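Local coordinates for response regulator (Pseudomonas putida, PDB 3HDV), which probably serves as the receiver domain of a longer signalling protein, switching state when a partner kinase passes it a phosphoryl group, at residues V10-D15 / E21-Y26; E42-L47 / Q63-L68; T58-Q63 / V93-D98; T73-E78 / L82-V87. One frame throughout, in Å; residues are numbered along the deposited sequence.

Overall arrangement
All four contacts lie in one domain, a five-stranded parallel sheet with helices on both faces. Interaction 1 packs helix 17-29 on one face; interactions 2, 3 and 4 involve helices of the other, and the centres of interactions 1 and 4 lie about 16 Å apart. Interactions 2 and 4 share helix 67-75, with Arg-44 NH1 and Thr-73 OG1 3.1 Å apart. Interactions 2 and 3 share Gln-63. The predicted phosphorylation site, Asp-59, sits in interaction 3; its backbone N lies 3.3 Å from Val-13 O of interaction 1, which also holds Asp-14 and Asp-15, consistent with the acidic pocket of receiver domains.

Interaction 1 (V10-D15 / E21-Y26); sequences VLVVDD and EALILY
Val-12 meets the helix with both of its methyls, each serving a different side chain of residues 21-26. Val-12 CG1 lies 3.9 Å from Leu-23 CD2, and Val-12 CG2 lies 4.0 Å from Ile-24 CG1. Both pairs cross at a slant, and both distances are ordinary van der Waals spacing, so the contact is close without strain. The rotation of valine explains the division: CG1 stands anti to its own nitrogen (chi1 175°), which leaves CG2 beside that nitrogen and opposite the carbonyl carbon, and the fork straddles two successive helical residues. Ile-24 is oriented less directly at the strand, and its CG1 branch makes up the difference.

All three side chains are buried, and no hydrogen bond links the two segments; the 137 Å² of surface they hide is apolar packing. Val-12 is further covered by Arg-20 and Leu-27, residues of the same helix, while the strand's backbone pairs with its neighbours in the sheet. The other side of the helix is different in character. Glu-21 is directed away from the strand and is exposed, and Leu-25 is partly exposed, although it packs on Leu-114 of a second subunit. Tyr-26 likewise touches Leu-25 of that subunit, so this outer surface is partly used in assembly. Strand 9-13, packed through Val-12 on the helix that follows it, opens the beta-alpha-beta unit of strand 9-13, helix 17-29 and strand 33-37, the first such unit of the CheY-like receiver fold.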
loop_
_atom_site.group_PDB
_atom_site.type_symbol
_atom_site.label_atom_id
_atom_site.label_comp_id
_atom_site.label_asym_id
_atom_site.label_seq_id
_atom_site.Cartn_x
_atom_site.Cartn_y
_atom_site.Cartn_z
ATOM N N VAL B 10 9.353 -7.186 -8.738
ATOM C CA VAL B 10 9.679 -5.783 -8.357
ATOM C C VAL B 10 10.078 -5.765 -6.901
ATOM O O VAL B 10 9.396 -6.358 -6.112
ATOM C CB VAL B 10 8.453 -4.803 -8.627
ATOM C CG1 VAL B 10 8.769 -3.328 -8.228
ATOM C CG2 VAL B 10 8.088 -4.828 -10.139
ATOM N N LEU B 11 11.206 -5.135 -6.553
ATOM C CA LEU B 11 11.543 -4.937 -5.140
ATOM C C LEU B 11 11.086 -3.525 -4.716
ATOM O O LEU B 11 11.534 -2.528 -5.257
ATOM C CB LEU B 11 13.042 -4.983 -4.947
ATOM C CG LEU B 11 13.613 -4.659 -3.558
ATOM C CD1 LEU B 11 13.212 -5.723 -2.526
ATOM C CD2 LEU B 11 15.170 -4.573 -3.704
ATOM N N VAL B 12 10.254 -3.447 -3.706
ATOM C CA VAL B 12 9.801 -2.135 -3.208
ATOM C C VAL B 12 10.548 -1.810 -1.917
ATOM O O VAL B 12 10.414 -2.524 -0.932
ATOM C CB VAL B 12 8.296 -2.170 -2.897
ATOM C CG1 VAL B 12 7.844 -0.811 -2.249
ATOM C CG2 VAL B 12 7.479 -2.449 -4.207
ATOM N N VAL B 13 11.287 -0.713 -1.900
ATOM C CA VAL B 13 12.083 -0.384 -0.727
ATOM C C VAL B 13 11.489 0.866 -0.055
ATOM O O VAL B 13 11.417 1.921 -0.671
ATOM C CB VAL B 13 13.553 -0.092 -1.143
ATOM C CG1 VAL B 13 14.454 0.268 0.059
ATOM C CG2 VAL B 13 14.084 -1.234 -2.036
ATOM N N ASP B 14 11.116 0.724 1.214
ATOM C CA ASP B 14 10.591 1.841 1.994
ATOM C C ASP B 14 10.642 1.494 3.464
ATOM O O ASP B 14 10.303 0.362 3.857
ATOM C CB ASP B 14 9.131 2.076 1.550
ATOM C CG ASP B 14 8.554 3.376 2.081
ATOM O OD1 ASP B 14 9.181 4.037 2.957
ATOM O OD2 ASP B 14 7.471 3.710 1.582
ATOM N N ASP B 15 11.018 2.449 4.320
ATOM C CA ASP B 15 10.990 2.136 5.746
ATOM C C ASP B 15 9.584 2.301 6.331
ATOM O O ASP B 15 9.304 1.905 7.447
ATOM C CB ASP B 15 12.110 2.871 6.513
ATOM C CG ASP B 15 11.964 4.399 6.488
ATOM O OD1 ASP B 15 11.158 4.909 5.714
ATOM O OD2 ASP B 15 12.666 5.107 7.261
ATOM N N GLU B 21 3.741 -2.020 1.932
ATOM C CA GLU B 21 2.695 -3.017 1.685
ATOM C C GLU B 21 1.587 -2.572 0.710
ATOM O O GLU B 21 1.099 -3.404 -0.056
ATOM C CB GLU B 21 2.119 -3.611 2.999
ATOM C CG GLU B 21 3.185 -4.528 3.778
ATOM C CD GLU B 21 3.717 -5.846 3.055
ATOM O OE1 GLU B 21 3.015 -6.508 2.170
ATOM O OE2 GLU B 21 4.898 -6.246 3.414
ATOM N N ALA B 22 1.219 -1.285 0.734
ATOM C CA ALA B 22 0.199 -0.699 -0.207
ATOM C C ALA B 22 0.639 -0.817 -1.650
ATOM O O ALA B 22 -0.129 -1.270 -2.501
ATOM C CB ALA B 22 -0.145 0.749 0.137
ATOM N N LEU B 23 1.899 -0.478 -1.914
ATOM C CA LEU B 23 2.468 -0.563 -3.251
ATOM C C LEU B 23 2.630 -2.017 -3.676
ATOM O O LEU B 23 2.371 -2.368 -4.826
ATOM C CB LEU B 23 3.804 0.158 -3.329
ATOM C CG LEU B 23 4.454 0.500 -4.660
ATOM C CD1 LEU B 23 3.418 1.107 -5.728
ATOM C CD2 LEU B 23 5.625 1.462 -4.453
ATOM N N ILE B 24 3.053 -2.875 -2.762
ATOM C CA ILE B 24 3.125 -4.313 -3.136
ATOM C C ILE B 24 1.732 -4.838 -3.562
ATOM O O ILE B 24 1.607 -5.547 -4.574
ATOM C CB ILE B 24 3.703 -5.158 -2.014
ATOM C CG1 ILE B 24 5.191 -4.826 -1.880
ATOM C CG2 ILE B 24 3.424 -6.628 -2.310
ATOM C CD1 ILE B 24 5.864 -5.417 -0.609
ATOM N N LEU B 25 0.707 -4.478 -2.785
ATOM C CA LEU B 25 -0.666 -4.846 -3.113
ATOM C C LEU B 25 -1.093 -4.286 -4.497
ATOM O O LEU B 25 -1.737 -4.974 -5.288
ATOM C CB LEU B 25 -1.634 -4.341 -2.030
ATOM C CG LEU B 25 -3.115 -4.591 -2.318
ATOM C CD1 LEU B 25 -3.390 -6.114 -2.358
ATOM C CD2 LEU B 25 -3.985 -3.874 -1.270
ATOM N N TYR B 26 -0.775 -3.026 -4.755
ATOM C CA TYR B 26 -1.138 -2.402 -6.011
ATOM C C TYR B 26 -0.471 -3.163 -7.152
ATOM O O TYR B 26 -1.155 -3.548 -8.105
ATOM C CB TYR B 26 -0.798 -0.908 -6.030
ATOM C CG TYR B 26 -1.325 -0.186 -7.264
ATOM C CD1 TYR B 26 -2.647 0.282 -7.307
ATOM C CD2 TYR B 26 -0.518 -0.006 -8.399
ATOM C CE1 TYR B 26 -3.160 0.923 -8.463
ATOM C CE2 TYR B 26 -1.011 0.634 -9.562
ATOM C CZ TYR B 26 -2.332 1.096 -9.580
ATOM O OH TYR B 26 -2.821 1.757 -10.704
#

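Interaction 2 (E42-L47 / Q63-L68); sequences EARLYL and QPESGL
Arg-44 and Glu-65 approach with their side chains at about a right angle, and the guanidinium presents its end, not a face, to the carboxylate. Two nitrogens are used, one to each oxygen: Arg-44 NH2 donates to Glu-65 OE1 at 2.8 Å and Arg-44 NH1 donates to Glu-65 OE2 at 3.0 Å. The first bond is almost straight, at 176° about the hydrogen. Both oxygens lie near the guanidinium plane, whereas the carboxylate is turned 29° from it. As a result OE1 is approached on its syn side but somewhat out of plane, and OE2 is met from above the carboxylate.

Glu-65 reaches across with an extended chain, CG lying anti to its nitrogen, while Arg-44 needs a bend at chi3 (-69°) to bring its end round. This is a surface contact in a receiver domain of the CheY-like fold, where helix 40-49 and helix 67-75 lie on the same face of the sheet. Glu-65 stands in the loop leading into the second of these helices, just before Ser-66, the N-cap residue, whose OG accepts from Asp-69 N.

The arginine has further partners at the same end: NH2 forms a salt bridge with Glu-41, and NH1 hydrogen-bonds to Thr-73 OG1. Replacing it with an alanine would probably leave Glu-65 without its cationic mate, and remove the side-chain bonds that link this loop to helix 40-49. Leu-70 touches Arg-44 as well, bringing apolar contact with helix 67-75 alongside the charged grip.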
loop_
_atom_site.group_PDB
_atom_site.type_symbol
_atom_site.label_atom_id
_atom_site.label_comp_id
_atom_site.label_asym_id
_atom_site.label_seq_id
_atom_site.Cartn_x
_atom_site.Cartn_y
_atom_site.Cartn_z
ATOM N N GLU B 42 18.439 -4.217 3.822
ATOM C CA GLU B 42 17.572 -5.274 3.348
ATOM C C GLU B 42 17.447 -5.254 1.833
ATOM O O GLU B 42 17.362 -6.324 1.204
ATOM C CB GLU B 42 16.196 -5.199 3.992
ATOM C CG GLU B 42 15.731 -6.466 4.615
ATOM C CD GLU B 42 14.217 -6.622 4.584
ATOM O OE1 GLU B 42 13.524 -5.656 4.904
ATOM O OE2 GLU B 42 13.726 -7.721 4.202
ATOM N N ALA B 43 17.467 -4.062 1.225
ATOM C CA ALA B 43 17.433 -3.974 -0.249
ATOM C C ALA B 43 18.639 -4.707 -0.849
ATOM O O ALA B 43 18.476 -5.445 -1.813
ATOM C CB ALA B 43 17.427 -2.504 -0.770
ATOM N N ARG B 44 19.849 -4.445 -0.331
ATOM C CA ARG B 44 21.080 -5.053 -0.884
ATOM C C ARG B 44 21.047 -6.610 -0.694
ATOM O O ARG B 44 21.377 -7.369 -1.606
ATOM C CB ARG B 44 22.326 -4.415 -0.255
ATOM C CG ARG B 44 22.696 -3.062 -0.841
ATOM C CD ARG B 44 24.027 -2.550 -0.261
ATOM N NE ARG B 44 23.834 -2.212 1.132
ATOM C CZ ARG B 44 23.668 -0.968 1.569
ATOM N NH1 ARG B 44 23.693 0.062 0.727
ATOM N NH2 ARG B 44 23.454 -0.767 2.851
ATOM N N LEU B 45 20.551 -7.071 0.443
ATOM C CA LEU B 45 20.307 -8.508 0.639
ATOM C C LEU B 45 19.409 -9.138 -0.419
ATOM O O LEU B 45 19.779 -10.149 -1.026
ATOM C CB LEU B 45 19.752 -8.781 2.032
ATOM C CG LEU B 45 20.765 -8.533 3.157
ATOM C CD1 LEU B 45 20.067 -8.677 4.493
ATOM C CD2 LEU B 45 21.958 -9.546 3.033
ATOM N N TYR B 46 18.220 -8.556 -0.618
ATOM C CA TYR B 46 17.277 -9.061 -1.575
ATOM C C TYR B 46 17.937 -9.151 -2.953
ATOM O O TYR B 46 17.827 -10.174 -3.652
ATOM C CB TYR B 46 16.010 -8.173 -1.640
ATOM C CG TYR B 46 14.779 -8.923 -1.212
ATOM C CD1 TYR B 46 14.476 -10.106 -1.830
ATOM C CD2 TYR B 46 13.953 -8.488 -0.168
ATOM C CE1 TYR B 46 13.371 -10.854 -1.482
ATOM C CE2 TYR B 46 12.789 -9.257 0.196
ATOM C CZ TYR B 46 12.528 -10.429 -0.497
ATOM O OH TYR B 46 11.467 -11.291 -0.232
ATOM N N LEU B 47 18.623 -8.073 -3.331
ATOM C CA LEU B 47 19.286 -8.013 -4.632
ATOM C C LEU B 47 20.333 -9.128 -4.805
ATOM O O LEU B 47 20.422 -9.735 -5.874
ATOM C CB LEU B 47 19.923 -6.645 -4.869
ATOM C CG LEU B 47 18.932 -5.480 -5.055
ATOM C CD1 LEU B 47 19.692 -4.173 -5.106
ATOM C CD2 LEU B 47 18.096 -5.669 -6.290
ATOM N N GLN B 63 15.590 5.863 6.921
ATOM C CA GLN B 63 16.529 5.726 8.031
ATOM C C GLN B 63 16.757 4.244 8.265
ATOM O O GLN B 63 15.791 3.495 8.278
ATOM C CB GLN B 63 15.958 6.350 9.322
ATOM C CG GLN B 63 15.640 7.861 9.260
ATOM C CD GLN B 63 16.875 8.785 9.152
ATOM O OE1 GLN B 63 17.994 8.331 8.881
ATOM N NE2 GLN B 63 16.665 10.095 9.379
ATOM N N PRO B 64 18.010 3.825 8.528
ATOM C CA PRO B 64 19.240 4.623 8.704
ATOM C C PRO B 64 20.059 5.069 7.488
ATOM O O PRO B 64 20.902 5.962 7.622
ATOM C CB PRO B 64 20.105 3.743 9.644
ATOM C CG PRO B 64 19.676 2.353 9.382
ATOM C CD PRO B 64 18.212 2.408 8.884
ATOM N N GLU B 65 19.826 4.479 6.320
ATOM C CA GLU B 65 20.550 4.875 5.122
ATOM C C GLU B 65 19.546 5.340 4.034
ATOM O O GLU B 65 18.516 4.707 3.799
ATOM C CB GLU B 65 21.406 3.714 4.648
ATOM C CG GLU B 65 22.308 3.976 3.461
ATOM C CD GLU B 65 23.135 2.760 3.117
ATOM O OE1 GLU B 65 23.145 1.780 3.925
ATOM O OE2 GLU B 65 23.775 2.774 2.039
ATOM N N SER B 66 19.883 6.441 3.373
ATOM C CA SER B 66 18.958 7.121 2.461
ATOM C C SER B 66 18.872 6.373 1.119
ATOM O O SER B 66 19.738 5.533 0.797
ATOM C CB SER B 66 19.422 8.547 2.230
ATOM O OG SER B 66 20.502 8.532 1.320
ATOM N N GLY B 67 17.834 6.692 0.331
ATOM C CA GLY B 67 17.703 6.110 -1.010
ATOM C C GLY B 67 18.820 6.535 -1.923
ATOM O O GLY B 67 19.250 5.753 -2.797
ATOM N N LEU B 68 19.331 7.751 -1.757
ATOM C CA LEU B 68 20.437 8.162 -2.611
ATOM C C LEU B 68 21.710 7.294 -2.357
ATOM O O LEU B 68 22.365 6.853 -3.301
ATOM C CB LEU B 68 20.756 9.646 -2.451
ATOM C CG LEU B 68 22.023 10.236 -3.017
ATOM C CD1 LEU B 68 22.163 9.980 -4.482
ATOM C CD2 LEU B 68 22.119 11.749 -2.689
#

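Interaction 3 (T58-Q63 / V93-D98); sequences TDLRMQ and VEEAVD
Leu-60 lays its CD1 methyl against the carboxylate carbon of Glu-95, with CD1 and CD 3.8 Å apart, the apolar part of a mainly polar contact. It joins the loop after strand 53-58 of the receiver fold, the loop that begins at the predicted phosphorylation site Asp-59, to helix 93-101.

Arg-61 approaches Glu-95 head-on. Arg-61 NH1 donates to Glu-95 OE1 at 2.9 Å and Arg-61 NH2 to Glu-95 OE2 at 3.0 Å, and each oxygen offers its syn lone pair. The two flat groups are only 17° from coplanar, so both bonds can run near the two planes at once. Glu-95 arrives extended from the helix; Arg-61 folds at chi2 (62°) and again at chi3 to come level with it. Both ends are held from outside as well: Arg-61 NH1 also donates to Asp-90 O, and Glu-95 OE1 is bonded to Thr-91 OG1, so the loop preceding the helix shares in the grip.

Asp-59 shapes the loop from its other end. Its OD1 accepts from the backbone N of Leu-60 and, completing an Asx turn, from that of Arg-61; Gly-89 N is a further partner. A water then ties the loop backbone to the helix, donating to Leu-60 O and also to Glu-95 OE2, the latter at 2.8 Å.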
loop_
_atom_site.group_PDB
_atom_site.type_symbol
_atom_site.label_atom_id
_atom_site.label_comp_id
_atom_site.label_asym_id
_atom_site.label_seq_id
_atom_site.Cartn_x
_atom_site.Cartn_y
_atom_site.Cartn_z
ATOM N N THR B 58 12.185 2.734 -4.992
ATOM C CA THR B 58 12.658 3.205 -3.708
ATOM C C THR B 58 12.263 4.636 -3.337
ATOM O O THR B 58 12.133 5.506 -4.198
ATOM C CB THR B 58 14.213 3.035 -3.566
ATOM O OG1 THR B 58 14.591 3.273 -2.205
ATOM C CG2 THR B 58 14.958 4.032 -4.441
ATOM N N ASP B 59 12.041 4.856 -2.040
ATOM C CA ASP B 59 11.990 6.234 -1.462
ATOM C C ASP B 59 13.443 6.709 -1.298
ATOM O O ASP B 59 14.398 5.890 -1.335
ATOM C CB ASP B 59 11.211 6.238 -0.121
ATOM C CG ASP B 59 10.658 7.638 0.266
ATOM O OD1 ASP B 59 11.126 8.698 -0.237
ATOM O OD2 ASP B 59 9.771 7.689 1.111
ATOM N N LEU B 60 13.625 8.023 -1.172
ATOM C CA LEU B 60 14.896 8.642 -0.889
ATOM C C LEU B 60 15.035 8.866 0.620
ATOM O O LEU B 60 16.109 8.759 1.177
ATOM C CB LEU B 60 14.969 9.979 -1.631
ATOM C CG LEU B 60 15.143 9.856 -3.163
ATOM C CD1 LEU B 60 15.364 11.268 -3.668
ATOM C CD2 LEU B 60 16.314 8.913 -3.614
ATOM N N ARG B 61 13.908 9.153 1.253
ATOM C CA ARG B 61 13.801 9.507 2.656
ATOM C C ARG B 61 13.688 8.234 3.538
ATOM O O ARG B 61 12.601 7.722 3.796
ATOM C CB ARG B 61 12.545 10.366 2.731
ATOM C CG ARG B 61 12.647 11.677 3.468
ATOM C CD ARG B 61 13.603 12.767 2.968
ATOM N NE ARG B 61 15.016 12.400 2.803
ATOM C CZ ARG B 61 15.675 12.660 1.685
ATOM N NH1 ARG B 61 15.035 13.265 0.666
ATOM N NH2 ARG B 61 16.931 12.324 1.564
HETATM N N MSE B 62 14.812 7.699 3.959
HETATM C CA MSE B 62 14.801 6.473 4.746
HETATM C C MSE B 62 15.876 6.517 5.792
HETATM O O MSE B 62 16.904 7.130 5.579
HETATM C CB MSE B 62 14.999 5.237 3.868
HETATM C CG MSE B 62 13.894 5.060 2.795
HETATM SE SE MSE B 62 14.141 3.332 1.810
HETATM C CE MSE B 62 15.976 3.631 1.113
ATOM N N GLN B 63 15.590 5.863 6.921
ATOM C CA GLN B 63 16.529 5.726 8.031
ATOM C C GLN B 63 16.757 4.244 8.265
ATOM O O GLN B 63 15.791 3.495 8.278
ATOM C CB GLN B 63 15.958 6.350 9.322
ATOM C CG GLN B 63 15.640 7.861 9.260
ATOM C CD GLN B 63 16.875 8.785 9.152
ATOM O OE1 GLN B 63 17.994 8.331 8.881
ATOM N NE2 GLN B 63 16.665 10.095 9.379
ATOM N N VAL B 93 15.894 20.134 -5.424
ATOM C CA VAL B 93 16.437 20.110 -6.743
ATOM C C VAL B 93 17.812 19.498 -6.783
ATOM O O VAL B 93 18.070 18.682 -7.638
ATOM C CB VAL B 93 16.400 21.509 -7.416
ATOM C CG1 VAL B 93 17.229 21.511 -8.706
ATOM C CG2 VAL B 93 14.940 21.902 -7.681
ATOM N N GLU B 94 18.703 19.864 -5.857
ATOM C CA GLU B 94 20.083 19.316 -5.895
ATOM C C GLU B 94 20.092 17.808 -5.772
ATOM O O GLU B 94 20.794 17.121 -6.509
ATOM C CB GLU B 94 20.979 19.989 -4.822
ATOM C CG GLU B 94 21.235 21.461 -5.244
ATOM C CD GLU B 94 22.327 22.210 -4.470
ATOM O OE1 GLU B 94 22.607 21.839 -3.286
ATOM O OE2 GLU B 94 22.875 23.213 -5.088
ATOM N N GLU B 95 19.311 17.296 -4.827
ATOM C CA GLU B 95 19.220 15.860 -4.655
ATOM C C GLU B 95 18.622 15.185 -5.927
ATOM O O GLU B 95 19.112 14.140 -6.383
ATOM C CB GLU B 95 18.391 15.519 -3.415
ATOM C CG GLU B 95 18.341 14.000 -3.151
ATOM C CD GLU B 95 17.654 13.654 -1.889
ATOM O OE1 GLU B 95 16.561 14.193 -1.608
ATOM O OE2 GLU B 95 18.184 12.799 -1.164
ATOM N N ALA B 96 17.567 15.776 -6.492
ATOM C CA ALA B 96 16.955 15.200 -7.713
ATOM C C ALA B 96 17.959 15.125 -8.861
ATOM O O ALA B 96 18.031 14.125 -9.582
ATOM C CB ALA B 96 15.677 15.982 -8.113
ATOM N N VAL B 97 18.789 16.163 -8.988
ATOM C CA VAL B 97 19.796 16.173 -10.026
ATOM C C VAL B 97 20.865 15.092 -9.752
ATOM O O VAL B 97 21.262 14.392 -10.663
ATOM C CB VAL B 97 20.408 17.591 -10.201
ATOM C CG1 VAL B 97 21.697 17.515 -11.024
ATOM C CG2 VAL B 97 19.341 18.586 -10.835
ATOM N N ASP B 98 21.340 14.990 -8.485
ATOM C CA ASP B 98 22.247 13.892 -8.087
ATOM C C ASP B 98 21.667 12.519 -8.437
ATOM O O ASP B 98 22.345 11.692 -9.037
ATOM C CB ASP B 98 22.505 13.922 -6.567
ATOM C CG ASP B 98 23.454 15.038 -6.152
ATOM O OD1 ASP B 98 24.265 15.499 -6.994
ATOM O OD2 ASP B 98 23.386 15.456 -4.976
HETATM O O HOH W 1 18.237 10.084 -0.428
#

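Interaction 4 (T73-E78 / L82-V87); sequences TIRASE and LSIIVV
Ile-74 supplies most of the apolar contact, touching Leu-82 and Ile-84 at the point where the beta-alpha-beta crossover of strand 53-58, helix 67-75 and strand 83-88 turns back from helix to strand. Ile-74 CG2 lies 4.1 Å from Leu-82 CD2, the two side chains crossing at a slant. The other branch of Ile-74, swung opposite the carbonyl carbon (chi1 -66°), carries its CD1 toward Ile-84 CD1, and these two methyls meet tip to tip at 4.2 Å. Met-56 of the neighbouring strand packs against both isoleucines.

The polar contact belongs to Arg-75. Its chain bends at chi2, and Arg-75 NH1 donates to Leu-82 O at 2.7 Å. The carbonyl oxygen lies in the guanidinium plane, and the donor in turn sits in the carbonyl plane, on a lone pair. NH2 adds only a weak second bond to that oxygen. Outside the two segments NE donates to Leu-102 O, and NH1 has a weak bond to Ala-80 O, so the backbone oxygens of Leu-82, Leu-102 and, weakly, Ala-80 all meet this one guanidinium.

A third kind of contact is a methyl packed over one face of the guanidinium: Ile-84 CD1 lies 3.4 Å above the plane of the Arg-75 group, displaced toward the rim. A leucine in place of this arginine has no N-H groups for the oxygens of Leu-82 and Leu-102, and would probably leave residues 73-78 less firmly tied to strand 83-88. Finally, a water accepts from Ile-84 N at 3.0 Å and, more weakly, from Arg-75 NH2.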
loop_
_atom_site.group_PDB
_atom_site.type_symbol
_atom_site.label_atom_id
_atom_site.label_comp_id
_atom_site.label_asym_id
_atom_site.label_seq_id
_atom_site.Cartn_x
_atom_site.Cartn_y
_atom_site.Cartn_z
ATOM N N THR B 73 25.462 2.757 -3.979
ATOM C CA THR B 73 26.117 1.441 -3.810
ATOM C C THR B 73 25.692 0.447 -4.883
ATOM O O THR B 73 26.500 -0.422 -5.296
ATOM C CB THR B 73 25.898 0.822 -2.440
ATOM O OG1 THR B 73 24.523 0.454 -2.271
ATOM C CG2 THR B 73 26.366 1.758 -1.351
ATOM N N ILE B 74 24.424 0.534 -5.331
ATOM C CA ILE B 74 23.979 -0.340 -6.419
ATOM C C ILE B 74 24.788 -0.074 -7.705
ATOM O O ILE B 74 25.233 -0.999 -8.359
ATOM C CB ILE B 74 22.442 -0.287 -6.679
ATOM C CG1 ILE B 74 21.688 -0.859 -5.483
ATOM C CG2 ILE B 74 22.080 -1.085 -7.943
ATOM C CD1 ILE B 74 20.188 -0.532 -5.464
ATOM N N ARG B 75 24.982 1.192 -8.048
ATOM C CA ARG B 75 25.648 1.542 -9.284
ATOM C C ARG B 75 27.135 1.198 -9.252
ATOM O O ARG B 75 27.777 1.168 -10.295
ATOM C CB ARG B 75 25.453 3.051 -9.626
ATOM C CG ARG B 75 24.012 3.444 -9.957
ATOM C CD ARG B 75 23.490 2.732 -11.177
ATOM N NE ARG B 75 22.145 3.204 -11.516
ATOM C CZ ARG B 75 21.105 2.415 -11.731
ATOM N NH1 ARG B 75 21.258 1.089 -11.663
ATOM N NH2 ARG B 75 19.905 2.950 -12.033
ATOM N N ALA B 76 27.675 0.992 -8.053
ATOM C CA ALA B 76 29.070 0.587 -7.878
ATOM C C ALA B 76 29.211 -0.945 -7.757
ATOM O O ALA B 76 30.312 -1.427 -7.611
ATOM C CB ALA B 76 29.677 1.294 -6.630
ATOM N N SER B 77 28.103 -1.694 -7.829
ATOM C CA SER B 77 28.075 -3.142 -7.583
ATOM C C SER B 77 27.889 -3.946 -8.881
ATOM O O SER B 77 27.799 -3.385 -9.969
ATOM C CB SER B 77 26.931 -3.489 -6.638
ATOM O OG SER B 77 25.718 -3.653 -7.384
ATOM N N GLU B 78 27.800 -5.262 -8.752
ATOM C CA GLU B 78 27.507 -6.131 -9.885
ATOM C C GLU B 78 26.111 -5.890 -10.450
ATOM O O GLU B 78 25.830 -6.253 -11.587
ATOM C CB GLU B 78 27.639 -7.613 -9.476
ATOM C CG GLU B 78 27.420 -8.627 -10.625
ATOM C CD GLU B 78 27.603 -10.123 -10.215
ATOM O OE1 GLU B 78 27.871 -10.428 -9.010
ATOM O OE2 GLU B 78 27.462 -10.997 -11.123
ATOM N N LEU B 82 20.778 -2.384 -12.797
ATOM C CA LEU B 82 19.421 -2.502 -12.239
ATOM C C LEU B 82 18.542 -1.274 -12.563
ATOM O O LEU B 82 18.931 -0.135 -12.294
ATOM C CB LEU B 82 19.466 -2.686 -10.726
ATOM C CG LEU B 82 18.107 -2.825 -10.002
ATOM C CD1 LEU B 82 17.413 -4.157 -10.293
ATOM C CD2 LEU B 82 18.349 -2.691 -8.511
ATOM N N SER B 83 17.391 -1.540 -13.162
ATOM C CA SER B 83 16.362 -0.527 -13.354
ATOM C C SER B 83 15.812 -0.014 -12.015
ATOM O O SER B 83 15.357 -0.796 -11.198
ATOM C CB SER B 83 15.219 -1.170 -14.101
ATOM O OG SER B 83 15.625 -1.307 -15.429
ATOM N N ILE B 84 15.828 1.300 -11.834
ATOM C CA ILE B 84 15.388 1.896 -10.579
ATOM C C ILE B 84 14.442 3.046 -10.893
ATOM O O ILE B 84 14.738 3.901 -11.737
ATOM C CB ILE B 84 16.592 2.387 -9.762
ATOM C CG1 ILE B 84 17.493 1.198 -9.410
ATOM C CG2 ILE B 84 16.179 3.136 -8.461
ATOM C CD1 ILE B 84 18.775 1.677 -8.744
ATOM N N ILE B 85 13.301 3.030 -10.210
ATOM C CA ILE B 85 12.323 4.117 -10.241
ATOM C C ILE B 85 12.307 4.692 -8.782
ATOM O O ILE B 85 12.140 3.960 -7.806
ATOM C CB ILE B 85 10.913 3.633 -10.623
ATOM C CG1 ILE B 85 10.861 3.122 -12.064
ATOM C CG2 ILE B 85 9.847 4.806 -10.375
ATOM C CD1 ILE B 85 9.601 2.367 -12.373
ATOM N N VAL B 86 12.537 5.991 -8.667
ATOM C CA VAL B 86 12.484 6.702 -7.374
ATOM C C VAL B 86 11.060 7.229 -7.191
ATOM O O VAL B 86 10.505 7.870 -8.106
ATOM C CB VAL B 86 13.524 7.806 -7.335
ATOM C CG1 VAL B 86 13.301 8.780 -6.114
ATOM C CG2 VAL B 86 14.979 7.124 -7.260
ATOM N N VAL B 87 10.469 6.895 -6.052
ATOM C CA VAL B 87 9.220 7.532 -5.582
ATOM C C VAL B 87 9.485 8.234 -4.253
ATOM O O VAL B 87 9.522 7.588 -3.206
ATOM C CB VAL B 87 8.039 6.541 -5.562
ATOM C CG1 VAL B 87 6.728 7.268 -5.146
ATOM C CG2 VAL B 87 7.839 5.916 -7.020
HETATM O O HOH W 2 17.771 2.638 -13.718
#